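Local coordinates for seryl-tRNA synthetase (Pyrococcus horikoshii, PDB 2DQ0) that catalyses the ATP-dependent attachment of serine to tRNA(Ser), by way of a seryl-adenylate, as a homodimeric class II aminoacyl-tRNA synthetase, at the 5'-O-(N-(L-seryl)-sulfamoyl)adenosine site and the interface of chains A and B. Sequence-based numbering; all coordinates share one arbitrary frame. Chains: chain A/B, Seryl-tRNA synthetase.

Contact 1: the 5'-O-(N-(L-seryl)-sulfamoyl)adenosine site. Residues chain A 252, 254, 283, 285, 297-299, 302, 304, 306, 370-373, 404-406, 409, 411-412. With SSA (5'-O-(N-(L-seryl)-sulfamoyl)adenosine), chain C.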
loop_
_atom_site.group_PDB
_atom_site.type_symbol
_atom_site.label_atom_id
_atom_site.label_comp_id
_atom_site.label_asym_id
_atom_site.label_seq_id
_atom_site.Cartn_x
_atom_site.Cartn_y
_atom_site.Cartn_z
ATOM N N THR A 252 1.451 2.474 -9.748
ATOM C CA THR A 252 2.568 3.379 -9.999
ATOM C C THR A 252 2.124 4.760 -9.550
ATOM O O THR A 252 0.944 5.078 -9.661
ATOM C CB THR A 252 2.909 3.462 -11.501
ATOM O OG1 THR A 252 3.552 4.711 -11.771
ATOM C CG2 THR A 252 1.671 3.353 -12.345
ATOM N N GLU A 254 2.538 7.284 -10.960
ATOM C CA GLU A 254 2.091 7.925 -12.195
ATOM C C GLU A 254 0.588 8.268 -12.150
ATOM O O GLU A 254 0.199 9.425 -12.380
ATOM C CB GLU A 254 2.352 6.997 -13.385
ATOM C CG GLU A 254 1.993 7.576 -14.735
ATOM C CD GLU A 254 1.710 6.518 -15.781
ATOM O OE1 GLU A 254 2.391 5.466 -15.766
ATOM O OE2 GLU A 254 0.818 6.750 -16.635
ATOM N N ARG A 283 0.624 -4.489 -8.086
ATOM C CA ARG A 283 0.121 -5.013 -9.347
ATOM C C ARG A 283 -0.204 -6.491 -9.206
ATOM O O ARG A 283 0.492 -7.251 -8.544
ATOM C CB ARG A 283 1.116 -4.795 -10.505
ATOM C CG ARG A 283 2.247 -3.855 -10.207
ATOM C CD ARG A 283 2.237 -2.576 -11.005
ATOM N NE ARG A 283 2.852 -2.703 -12.319
ATOM C CZ ARG A 283 3.431 -1.692 -12.964
ATOM N NH1 ARG A 283 3.488 -0.493 -12.409
ATOM N NH2 ARG A 283 3.927 -1.856 -14.180
ATOM N N GLU A 285 -0.263 -8.653 -11.666
ATOM C CA GLU A 285 0.566 -9.460 -12.551
ATOM C C GLU A 285 -0.228 -10.722 -12.875
ATOM O O GLU A 285 0.307 -11.830 -12.842
ATOM C CB GLU A 285 1.894 -9.836 -11.896
ATOM C CG GLU A 285 2.847 -8.664 -11.706
ATOM C CD GLU A 285 3.205 -7.926 -13.006
ATOM O OE1 GLU A 285 3.281 -8.569 -14.078
ATOM O OE2 GLU A 285 3.430 -6.697 -12.943
ATOM N N PHE A 297 12.121 -9.634 -9.101
ATOM C CA PHE A 297 12.099 -9.042 -10.423
ATOM C C PHE A 297 10.673 -8.682 -10.848
ATOM O O PHE A 297 10.432 -7.630 -11.431
ATOM C CB PHE A 297 12.672 -10.021 -11.436
ATOM C CG PHE A 297 12.776 -9.453 -12.801
ATOM C CD1 PHE A 297 13.786 -8.529 -13.107
ATOM C CD2 PHE A 297 11.829 -9.773 -13.778
ATOM C CE1 PHE A 297 13.851 -7.923 -14.371
ATOM C CE2 PHE A 297 11.884 -9.170 -15.056
ATOM C CZ PHE A 297 12.905 -8.238 -15.344
ATOM N N ARG A 298 9.738 -9.582 -10.578
ATOM C CA ARG A 298 8.352 -9.366 -10.946
ATOM C C ARG A 298 7.485 -9.833 -9.778
ATOM O O ARG A 298 7.154 -11.014 -9.642
ATOM C CB ARG A 298 8.020 -10.137 -12.238
ATOM C CG ARG A 298 6.552 -10.101 -12.604
ATOM C CD ARG A 298 6.258 -10.940 -13.822
ATOM N NE ARG A 298 6.598 -10.238 -15.045
ATOM C CZ ARG A 298 7.586 -10.587 -15.861
ATOM N NH1 ARG A 298 8.343 -11.643 -15.584
ATOM N NH2 ARG A 298 7.806 -9.881 -16.963
ATOM N N VAL A 299 7.113 -8.879 -8.940
ATOM C CA VAL A 299 6.342 -9.181 -7.768
ATOM C C VAL A 299 5.082 -8.338 -7.660
ATOM O O VAL A 299 4.806 -7.467 -8.489
ATOM C CB VAL A 299 7.202 -8.941 -6.549
ATOM C CG1 VAL A 299 8.283 -10.004 -6.468
ATOM C CG2 VAL A 299 7.866 -7.548 -6.669
ATOM N N PHE A 302 6.319 -3.291 -4.985
ATOM C CA PHE A 302 7.655 -2.726 -5.122
ATOM C C PHE A 302 7.603 -1.215 -4.959
ATOM O O PHE A 302 6.541 -0.574 -5.090
ATOM C CB PHE A 302 8.288 -3.060 -6.472
ATOM C CG PHE A 302 7.528 -2.536 -7.657
ATOM C CD1 PHE A 302 6.447 -3.240 -8.178
ATOM C CD2 PHE A 302 7.922 -1.357 -8.284
ATOM C CE1 PHE A 302 5.774 -2.778 -9.312
ATOM C CE2 PHE A 302 7.256 -0.888 -9.423
ATOM C CZ PHE A 302 6.182 -1.599 -9.936
ATOM N N LYS A 304 8.893 2.600 -6.090
ATOM C CA LYS A 304 9.326 3.313 -7.282
ATOM C C LYS A 304 9.298 4.835 -7.192
ATOM O O LYS A 304 8.313 5.434 -6.789
ATOM C CB LYS A 304 8.502 2.867 -8.488
ATOM C CG LYS A 304 8.958 3.490 -9.790
ATOM C CD LYS A 304 8.311 2.806 -11.001
ATOM C CE LYS A 304 6.780 2.811 -10.897
ATOM N NZ LYS A 304 6.216 4.194 -10.761
ATOM N N GLU A 306 9.105 8.024 -9.200
ATOM C CA GLU A 306 8.573 8.328 -10.528
ATOM C C GLU A 306 8.634 9.776 -11.005
ATOM O O GLU A 306 8.353 10.701 -10.247
ATOM C CB GLU A 306 7.108 7.866 -10.564
ATOM C CG GLU A 306 6.356 8.178 -11.840
ATOM C CD GLU A 306 6.529 7.103 -12.875
ATOM O OE1 GLU A 306 7.513 6.348 -12.771
ATOM O OE2 GLU A 306 5.684 7.018 -13.792
ATOM N N GLU A 370 14.232 -4.992 -18.851
ATOM C CA GLU A 370 13.591 -3.705 -18.608
ATOM C C GLU A 370 13.792 -3.312 -17.172
ATOM O O GLU A 370 13.574 -4.114 -16.259
ATOM C CB GLU A 370 12.083 -3.746 -18.865
ATOM C CG GLU A 370 11.388 -2.432 -18.460
ATOM C CD GLU A 370 9.889 -2.446 -18.674
ATOM O OE1 GLU A 370 9.230 -1.450 -18.291
ATOM O OE2 GLU A 370 9.367 -3.442 -19.227
ATOM N N VAL A 371 14.179 -2.060 -16.981
ATOM C CA VAL A 371 14.434 -1.559 -15.658
ATOM C C VAL A 371 13.759 -0.178 -15.489
ATOM O O VAL A 371 13.582 0.300 -14.374
ATOM C CB VAL A 371 15.966 -1.550 -15.434
ATOM C CG1 VAL A 371 16.585 -0.193 -15.834
ATOM C CG2 VAL A 371 16.267 -1.973 -14.019
ATOM N N VAL A 372 13.385 0.450 -16.606
ATOM C CA VAL A 372 12.670 1.731 -16.596
ATOM C C VAL A 372 11.923 1.963 -17.903
ATOM O O VAL A 372 12.302 1.459 -18.952
ATOM C CB VAL A 372 13.586 3.000 -16.314
ATOM C CG1 VAL A 372 15.022 2.616 -16.231
ATOM C CG2 VAL A 372 13.386 4.072 -17.398
ATOM N N SER A 373 10.849 2.739 -17.818
ATOM C CA SER A 373 10.031 3.074 -18.968
ATOM C C SER A 373 9.746 4.575 -18.947
ATOM O O SER A 373 9.430 5.144 -17.891
ATOM C CB SER A 373 8.719 2.299 -18.905
ATOM O OG SER A 373 8.474 1.654 -20.136
ATOM N N ASN A 404 5.571 10.455 -18.367
ATOM C CA ASN A 404 6.001 9.784 -17.150
ATOM C C ASN A 404 7.197 8.914 -17.462
ATOM O O ASN A 404 7.424 8.496 -18.603
ATOM C CB ASN A 404 4.866 8.956 -16.531
ATOM C CG ASN A 404 4.481 7.763 -17.372
ATOM O OD1 ASN A 404 5.199 6.768 -17.423
ATOM N ND2 ASN A 404 3.341 7.853 -18.033
ATOM N N SER A 405 7.989 8.671 -16.441
ATOM C CA SER A 405 9.161 7.855 -16.607
ATOM C C SER A 405 9.677 7.389 -15.280
ATOM O O SER A 405 9.677 8.113 -14.279
ATOM C CB SER A 405 10.262 8.638 -17.314
ATOM O OG SER A 405 11.456 7.881 -17.428
ATOM N N THR A 406 10.123 6.154 -15.280
ATOM C CA THR A 406 10.700 5.602 -14.084
ATOM C C THR A 406 11.957 6.410 -13.798
ATOM O O THR A 406 12.660 6.810 -14.728
ATOM C CB THR A 406 11.161 4.153 -14.325
ATOM O OG1 THR A 406 10.125 3.428 -14.991
ATOM C CG2 THR A 406 11.516 3.472 -13.005
ATOM N N ALA A 409 12.920 2.073 -10.015
ATOM C CA ALA A 409 11.978 1.160 -9.402
ATOM C C ALA A 409 13.010 0.312 -8.641
ATOM O O ALA A 409 13.797 -0.408 -9.253
ATOM C CB ALA A 409 11.240 0.362 -10.477
ATOM N N SER A 411 13.010 -2.444 -6.857
ATOM C CA SER A 411 12.990 -3.888 -7.090
ATOM C C SER A 411 14.064 -4.281 -8.126
ATOM O O SER A 411 15.050 -4.949 -7.812
ATOM C CB SER A 411 11.609 -4.298 -7.610
ATOM O OG SER A 411 11.225 -3.445 -8.695
ATOM N N ARG A 412 13.871 -3.841 -9.362
ATOM C CA ARG A 412 14.807 -4.178 -10.418
ATOM C C ARG A 412 16.146 -3.486 -10.362
ATOM O O ARG A 412 17.096 -3.958 -10.980
ATOM C CB ARG A 412 14.157 -3.960 -11.772
ATOM C CG ARG A 412 12.918 -4.828 -11.879
ATOM C CD ARG A 412 12.363 -4.850 -13.241
ATOM N NE ARG A 412 11.316 -5.841 -13.321
ATOM C CZ ARG A 412 10.590 -6.069 -14.402
ATOM N NH1 ARG A 412 9.656 -7.013 -14.371
ATOM N NH2 ARG A 412 10.800 -5.351 -15.505
HETATM N N10 SSA C . 4.526 4.893 -14.735
HETATM C CA SSA C . 5.372 4.151 -15.689
HETATM C CB SSA C . 6.781 4.678 -15.687
HETATM O OG SSA C . 7.492 4.328 -14.495
HETATM C C9 SSA C . 5.445 2.657 -15.397
HETATM O O9 SSA C . 4.950 2.186 -14.377
HETATM N N8 SSA C . 6.052 1.894 -16.314
HETATM S S1 SSA C . 6.222 0.314 -16.070
HETATM O O1S SSA C . 4.868 -0.215 -15.997
HETATM O O2S SSA C . 7.139 -0.154 -17.102
HETATM O "O5'" SSA C . 6.893 0.223 -14.655
HETATM C "C5'" SSA C . 8.128 0.874 -14.431
HETATM C "C4'" SSA C . 9.165 -0.065 -13.900
HETATM O "O4'" SSA C . 8.757 -0.608 -12.629
HETATM C "C3'" SSA C . 9.511 -1.291 -14.721
HETATM O "O3'" SSA C . 10.361 -0.928 -15.789
HETATM C "C2'" SSA C . 10.267 -2.086 -13.672
HETATM O "O2'" SSA C . 11.549 -1.586 -13.377
HETATM C "C1'" SSA C . 9.346 -1.891 -12.460
HETATM N N9 SSA C . 8.248 -2.850 -12.382
HETATM C C8 SSA C . 7.069 -2.900 -13.109
HETATM N N7 SSA C . 6.296 -3.905 -12.785
HETATM C C5 SSA C . 7.007 -4.565 -11.787
HETATM C C6 SSA C . 6.736 -5.734 -11.028
HETATM N N6 SSA C . 5.629 -6.456 -11.174
HETATM N N1 SSA C . 7.656 -6.122 -10.091
HETATM C C2 SSA C . 8.774 -5.378 -9.940
HETATM N N3 SSA C . 9.140 -4.259 -10.605
HETATM C C4 SSA C . 8.211 -3.916 -11.527
#
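This is the class II active site, holding an analogue of the seryl-adenylate intermediate, almost wholly buried. Stacking fixes the adenine. One face of the base lies on the ring of A:Phe302, nearly parallel, with CE1 3.3 Å from SSA C5. The guanidinium of A:Arg412, the motif 3 arginine, covers the other face. Its own far face rests on the ring of A:Phe297, and NE and NH1 both grip the A:Phe297 carbonyl, which holds the plate flat.

Hydrogen bonds read the base edge as adenine. Backbone N of A:Val299 donates to SSA N1 at 3.0 Å. SSA N6 gives to the A:Val299 carbonyl and to OE2 of A:Glu285, reached from above its carboxylate plane. A:Ser411 OG donates to N3. On the ribose, O3' donates to A:Glu370 OE1.

Charged and hydroxyl groups hold the sulfamoyl and seryl parts. A:Arg283, of motif 2, bends at chi2 (-114°) and chi3 (-84°), so that NH2 hydrogen-bonds SSA O1S at 2.6 Å, in the guanidinium plane. SSA N10 hydrogen-bonds A:Glu254 OE1 on its anti lone pair and A:Glu306 OE2 from above the carboxylate plane, which would probably favour the charged amine. The ammonium NZ of A:Lys304 donates to A:Thr252 OG1 and forms a salt bridge with A:Glu306, so it probably positions that carboxylate. The seryl hydroxyl is likely to identify the substrate: SSA OG donates to A:Glu306 OE1, on the syn lone pair, at 2.7 Å and pairs with A:Thr406 OG1 at 2.8 Å.

Contact 2: the interface of chains A and B. Residues chain A 187-190, 193; chain B 213-216, 278.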
loop_
_atom_site.group_PDB
_atom_site.type_symbol
_atom_site.label_atom_id
_atom_site.label_comp_id
_atom_site.label_asym_id
_atom_site.label_seq_id
_atom_site.Cartn_x
_atom_site.Cartn_y
_atom_site.Cartn_z
ATOM N N TYR A 187 9.769 -10.799 2.091
ATOM C CA TYR A 187 10.215 -10.012 3.237
ATOM C C TYR A 187 11.617 -9.670 2.724
ATOM O O TYR A 187 12.327 -10.544 2.216
ATOM C CB TYR A 187 10.392 -10.810 4.551
ATOM C CG TYR A 187 9.134 -11.175 5.294
ATOM C CD1 TYR A 187 8.392 -12.305 4.931
ATOM C CD2 TYR A 187 8.673 -10.389 6.358
ATOM C CE1 TYR A 187 7.239 -12.642 5.595
ATOM C CE2 TYR A 187 7.507 -10.723 7.039
ATOM C CZ TYR A 187 6.797 -11.853 6.648
ATOM O OH TYR A 187 5.651 -12.218 7.305
ATOM N N LEU A 188 11.996 -8.404 2.817
ATOM C CA LEU A 188 13.326 -7.976 2.415
ATOM C C LEU A 188 14.047 -7.725 3.768
ATOM O O LEU A 188 13.448 -7.189 4.723
ATOM C CB LEU A 188 13.207 -6.715 1.585
ATOM C CG LEU A 188 13.799 -6.658 0.184
ATOM C CD1 LEU A 188 13.433 -7.885 -0.665
ATOM C CD2 LEU A 188 13.280 -5.381 -0.444
ATOM N N LEU A 189 15.312 -8.135 3.857
ATOM C CA LEU A 189 16.067 -8.024 5.104
ATOM C C LEU A 189 17.407 -7.303 5.052
ATOM O O LEU A 189 17.979 -7.072 3.980
ATOM C CB LEU A 189 16.318 -9.424 5.674
ATOM C CG LEU A 189 15.143 -10.402 5.741
ATOM C CD1 LEU A 189 15.678 -11.817 5.851
ATOM C CD2 LEU A 189 14.246 -10.093 6.934
ATOM N N ASN A 190 17.886 -6.956 6.250
ATOM C CA ASN A 190 19.165 -6.294 6.464
ATOM C C ASN A 190 19.629 -5.205 5.504
ATOM O O ASN A 190 18.891 -4.253 5.216
ATOM C CB ASN A 190 20.251 -7.353 6.581
ATOM C CG ASN A 190 19.904 -8.390 7.602
ATOM O OD1 ASN A 190 19.736 -9.550 7.277
ATOM N ND2 ASN A 190 19.760 -7.970 8.848
ATOM N N VAL A 193 17.418 -3.773 2.846
ATOM C CA VAL A 193 16.391 -2.801 3.210
ATOM C C VAL A 193 17.018 -1.413 3.136
ATOM O O VAL A 193 16.402 -0.470 2.632
ATOM C CB VAL A 193 15.831 -3.048 4.638
ATOM C CG1 VAL A 193 14.893 -1.926 5.031
ATOM C CG2 VAL A 193 15.075 -4.370 4.684
ATOM N N THR B 213 16.984 -6.516 13.440
ATOM C CA THR B 213 17.107 -6.888 12.026
ATOM C C THR B 213 16.100 -6.026 11.259
ATOM O O THR B 213 14.905 -6.046 11.560
ATOM C CB THR B 213 16.763 -8.389 11.836
ATOM O OG1 THR B 213 17.754 -9.178 12.494
ATOM C CG2 THR B 213 16.689 -8.773 10.350
ATOM N N PRO B 214 16.569 -5.234 10.284
ATOM C CA PRO B 214 15.638 -4.389 9.523
ATOM C C PRO B 214 14.873 -5.202 8.479
ATOM O O PRO B 214 15.460 -6.041 7.794
ATOM C CB PRO B 214 16.550 -3.344 8.896
ATOM C CG PRO B 214 17.814 -4.094 8.672
ATOM C CD PRO B 214 17.965 -4.913 9.944
ATOM N N VAL B 215 13.569 -4.953 8.369
ATOM C CA VAL B 215 12.746 -5.692 7.427
ATOM C C VAL B 215 11.659 -4.878 6.738
ATOM O O VAL B 215 11.092 -3.955 7.322
ATOM C CB VAL B 215 12.118 -6.960 8.131
ATOM C CG1 VAL B 215 12.101 -6.762 9.597
ATOM C CG2 VAL B 215 10.701 -7.257 7.616
ATOM N N ILE B 216 11.424 -5.207 5.468
ATOM C CA ILE B 216 10.365 -4.594 4.670
ATOM C C ILE B 216 9.481 -5.804 4.399
ATOM O O ILE B 216 9.845 -6.691 3.636
ATOM C CB ILE B 216 10.873 -4.020 3.324
ATOM C CG1 ILE B 216 11.646 -2.724 3.566
ATOM C CG2 ILE B 216 9.687 -3.742 2.401
ATOM C CD1 ILE B 216 12.331 -2.168 2.302
ATOM N N VAL B 278 9.665 -1.594 8.442
ATOM C CA VAL B 278 9.272 -0.304 7.866
ATOM C C VAL B 278 8.141 -0.629 6.919
ATOM O O VAL B 278 8.180 -1.662 6.248
ATOM C CB VAL B 278 10.304 0.339 6.922
ATOM C CG1 VAL B 278 10.042 1.815 6.860
ATOM C CG2 VAL B 278 11.695 0.018 7.303
#
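The carbonyl O of A:Leu188 is held by one hydrogen bond across the interface. Backbone N of B:Ile216 donates it, 2.9 Å from A:Leu188 O, nearly straight at 162° and on a lone pair in the carbonyl plane. The return bond, from A:Leu188 N to B:Ile216 O, is also 2.9 Å. The pair makes an antiparallel beta bridge between the subunits of the homodimer. A weak bond from A:Asn190 N to B:Pro214 O continues the line.

Side chains pack on both faces of this ladder. A:Val193 and B:Ile216 run antiparallel past one another. CG1 of A:Val193, anti to the backbone N (chi1 173°), meets B:Ile216 CG1 at 3.7 Å, while CG2 turns to the B:Pro214 carbonyl. An alanine here would remove both methyl branches and would probably loosen the packing against B:Ile216 and the B:Pro214 strand. A:Leu189 lies alongside B:Val215, with parallel side chains. The ring of A:Tyr187 touches B:Val215 CG2 with its edge. A:Asn190 crosses B:Pro214 at about a right angle, its CA 3.4 Å from the ring CG.

In the fold, strand 187-189 and the start of helix 190-209 of chain A dock on strand 213-216 of chain B, part of the class II motif 1 region that builds the dimer.

Contact 3: the interface of chains A and B. Residues chain A 219-220, 280, 282; chain B 219, 249, 280, 282, 300, 303.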
loop_
_atom_site.group_PDB
_atom_site.type_symbol
_atom_site.label_atom_id
_atom_site.label_comp_id
_atom_site.label_asym_id
_atom_site.label_seq_id
_atom_site.Cartn_x
_atom_site.Cartn_y
_atom_site.Cartn_z
ATOM N N TYR A 219 -1.973 6.298 -1.877
ATOM C CA TYR A 219 -1.593 5.003 -2.436
ATOM C C TYR A 219 -2.839 4.271 -2.923
ATOM O O TYR A 219 -2.749 3.236 -3.591
ATOM C CB TYR A 219 -0.878 4.177 -1.362
ATOM C CG TYR A 219 0.420 4.792 -0.861
ATOM C CD1 TYR A 219 0.935 4.444 0.394
ATOM C CD2 TYR A 219 1.137 5.705 -1.641
ATOM C CE1 TYR A 219 2.133 4.994 0.866
ATOM C CE2 TYR A 219 2.345 6.260 -1.183
ATOM C CZ TYR A 219 2.825 5.895 0.074
ATOM O OH TYR A 219 3.982 6.439 0.554
ATOM N N MET A 220 -3.996 4.821 -2.560
ATOM C CA MET A 220 -5.296 4.281 -2.939
ATOM C C MET A 220 -6.030 5.433 -3.593
ATOM O O MET A 220 -6.103 6.527 -3.034
ATOM C CB MET A 220 -6.103 3.811 -1.712
ATOM C CG MET A 220 -5.528 2.600 -0.982
ATOM S SD MET A 220 -6.587 1.943 0.363
ATOM C CE MET A 220 -6.185 3.021 1.610
ATOM N N PRO A 280 4.792 3.068 -2.895
ATOM C CA PRO A 280 4.922 1.638 -3.133
ATOM C C PRO A 280 4.005 1.438 -4.351
ATOM O O PRO A 280 3.234 2.334 -4.702
ATOM C CB PRO A 280 4.385 1.010 -1.835
ATOM C CG PRO A 280 3.430 2.041 -1.314
ATOM C CD PRO A 280 4.143 3.343 -1.601
ATOM N N PHE A 282 1.467 -1.554 -6.432
ATOM C CA PHE A 282 0.818 -2.851 -6.335
ATOM C C PHE A 282 0.260 -3.283 -7.664
ATOM O O PHE A 282 -0.479 -2.538 -8.304
ATOM C CB PHE A 282 -0.308 -2.804 -5.295
ATOM C CG PHE A 282 0.095 -2.178 -4.005
ATOM C CD1 PHE A 282 0.053 -0.790 -3.848
ATOM C CD2 PHE A 282 0.560 -2.959 -2.952
ATOM C CE1 PHE A 282 0.470 -0.190 -2.663
ATOM C CE2 PHE A 282 0.983 -2.368 -1.748
ATOM C CZ PHE A 282 0.938 -0.981 -1.606
ATOM N N TYR B 219 2.929 -5.895 2.278
ATOM C CA TYR B 219 1.984 -4.900 2.738
ATOM C C TYR B 219 0.562 -5.433 2.697
ATOM O O TYR B 219 -0.366 -4.784 3.197
ATOM C CB TYR B 219 2.097 -3.638 1.896
ATOM C CG TYR B 219 3.482 -3.044 1.882
ATOM C CD1 TYR B 219 3.846 -2.099 0.913
ATOM C CD2 TYR B 219 4.429 -3.397 2.844
ATOM C CE1 TYR B 219 5.097 -1.522 0.910
ATOM C CE2 TYR B 219 5.690 -2.823 2.840
ATOM C CZ TYR B 219 6.014 -1.884 1.873
ATOM O OH TYR B 219 7.255 -1.308 1.875
ATOM N N LEU B 249 -4.867 -5.338 3.504
ATOM C CA LEU B 249 -3.889 -4.266 3.593
ATOM C C LEU B 249 -3.440 -4.168 5.028
ATOM O O LEU B 249 -4.267 -4.116 5.944
ATOM C CB LEU B 249 -4.519 -2.963 3.105
ATOM C CG LEU B 249 -4.611 -2.923 1.569
ATOM C CD1 LEU B 249 -5.360 -1.704 1.080
ATOM C CD2 LEU B 249 -3.203 -2.878 1.024
ATOM N N PRO B 280 4.249 1.117 4.793
ATOM C CA PRO B 280 3.158 2.081 4.813
ATOM C C PRO B 280 2.126 1.295 5.629
ATOM O O PRO B 280 2.248 0.069 5.763
ATOM C CB PRO B 280 2.759 2.206 3.338
ATOM C CG PRO B 280 3.173 0.867 2.763
ATOM C CD PRO B 280 4.491 0.601 3.440
ATOM N N PHE B 282 -2.255 1.077 6.479
ATOM C CA PHE B 282 -3.588 1.418 6.048
ATOM C C PHE B 282 -4.679 1.141 7.079
ATOM O O PHE B 282 -4.803 0.032 7.564
ATOM C CB PHE B 282 -3.884 0.663 4.769
ATOM C CG PHE B 282 -2.792 0.764 3.748
ATOM C CD1 PHE B 282 -1.742 -0.158 3.738
ATOM C CD2 PHE B 282 -2.812 1.776 2.792
ATOM C CE1 PHE B 282 -0.743 -0.067 2.796
ATOM C CE2 PHE B 282 -1.809 1.875 1.842
ATOM C CZ PHE B 282 -0.772 0.956 1.838
ATOM N N HIS B 300 -5.818 7.666 6.530
ATOM C CA HIS B 300 -5.990 6.287 6.065
ATOM C C HIS B 300 -4.687 5.651 5.678
ATOM O O HIS B 300 -4.607 4.417 5.531
ATOM C CB HIS B 300 -6.871 6.238 4.814
ATOM C CG HIS B 300 -8.278 6.657 5.056
ATOM N ND1 HIS B 300 -9.103 6.003 5.946
ATOM C CD2 HIS B 300 -9.000 7.686 4.554
ATOM C CE1 HIS B 300 -10.273 6.614 5.983
ATOM N NE2 HIS B 300 -10.235 7.638 5.148
ATOM N N HIS B 303 3.201 6.154 7.227
ATOM C CA HIS B 303 4.413 5.381 7.293
ATOM C C HIS B 303 4.802 5.173 8.749
ATOM O O HIS B 303 4.683 6.079 9.558
ATOM C CB HIS B 303 5.526 6.126 6.550
ATOM C CG HIS B 303 5.262 6.308 5.089
ATOM N ND1 HIS B 303 5.975 7.193 4.308
ATOM C CD2 HIS B 303 4.404 5.681 4.251
ATOM C CE1 HIS B 303 5.570 7.104 3.054
ATOM N NE2 HIS B 303 4.616 6.193 2.991
#
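Phenylalanine, tyrosine and proline side chains from both subunits form the apolar centre of this part of the homodimer interface. It lies near the two-fold axis and holds the two catalytic subunits together. A:Phe282 and B:Tyr219 cross at about a right angle, and the Phe CE2 reaches CD1 of the tyrosine at 3.9 Å. The two-fold twin, A:Tyr219 on B:Phe282, repeats this with CD1 and CE2 at 4.0 Å. Each phenylalanine has CG anti to its own carbonyl carbon (chi1 -48°), which sends the ring across to the partner.

CB of B:Pro280 meets CE1 of A:Tyr219 at 3.8 Å. Within chain A, CD of A:Pro280 sits over a face of A:Tyr219, offset toward the rim. Each tyrosine ring meets a proline from each chain, its own over a face and the partner's at CE1, which probably limits its rotation.

Farther out, A:Met220 bends at chi3. Its CE packs 3.8 Å from CD2 of B:Phe282, and its SD meets CD1 of B:Leu249 tip to tip.

The polar rim is the hydroxyl of A:Tyr219 with the imidazole of B:His303. OH of A:Tyr219 hydrogen-bonds NE2 of B:His303 at 2.5 Å; the structure alone does not show which group donates. NE2 lies in the plane of the tyrosine ring, at its edge.

In the fold, the tyrosines lie in the loop between strands 213-216 and 220-221. The prolines and phenylalanines lie at the C-terminal end of strand 273-282, and B:His303 belongs to strand 301-311.

The three contacts lie close together. The C-alpha centres of contacts 1 and 2 are about 20 Å apart, and contact 3 is about 17 Å from each. Contacts 2 and 3 are parts of one two-fold dimer interface. Strand 213-216 serves contact 2 and leads directly into the loop of contact 3, and strand 273-282 reaches both. Contact 3 also adjoins contact 1. A:Phe282 precedes A:Arg283 in sequence. In each subunit strand 301-311 carries ligand-binding residues and the interface histidine, so B:His303 lies on a strand of chain B's own active site. Dimer formation may therefore steady the catalytic strands.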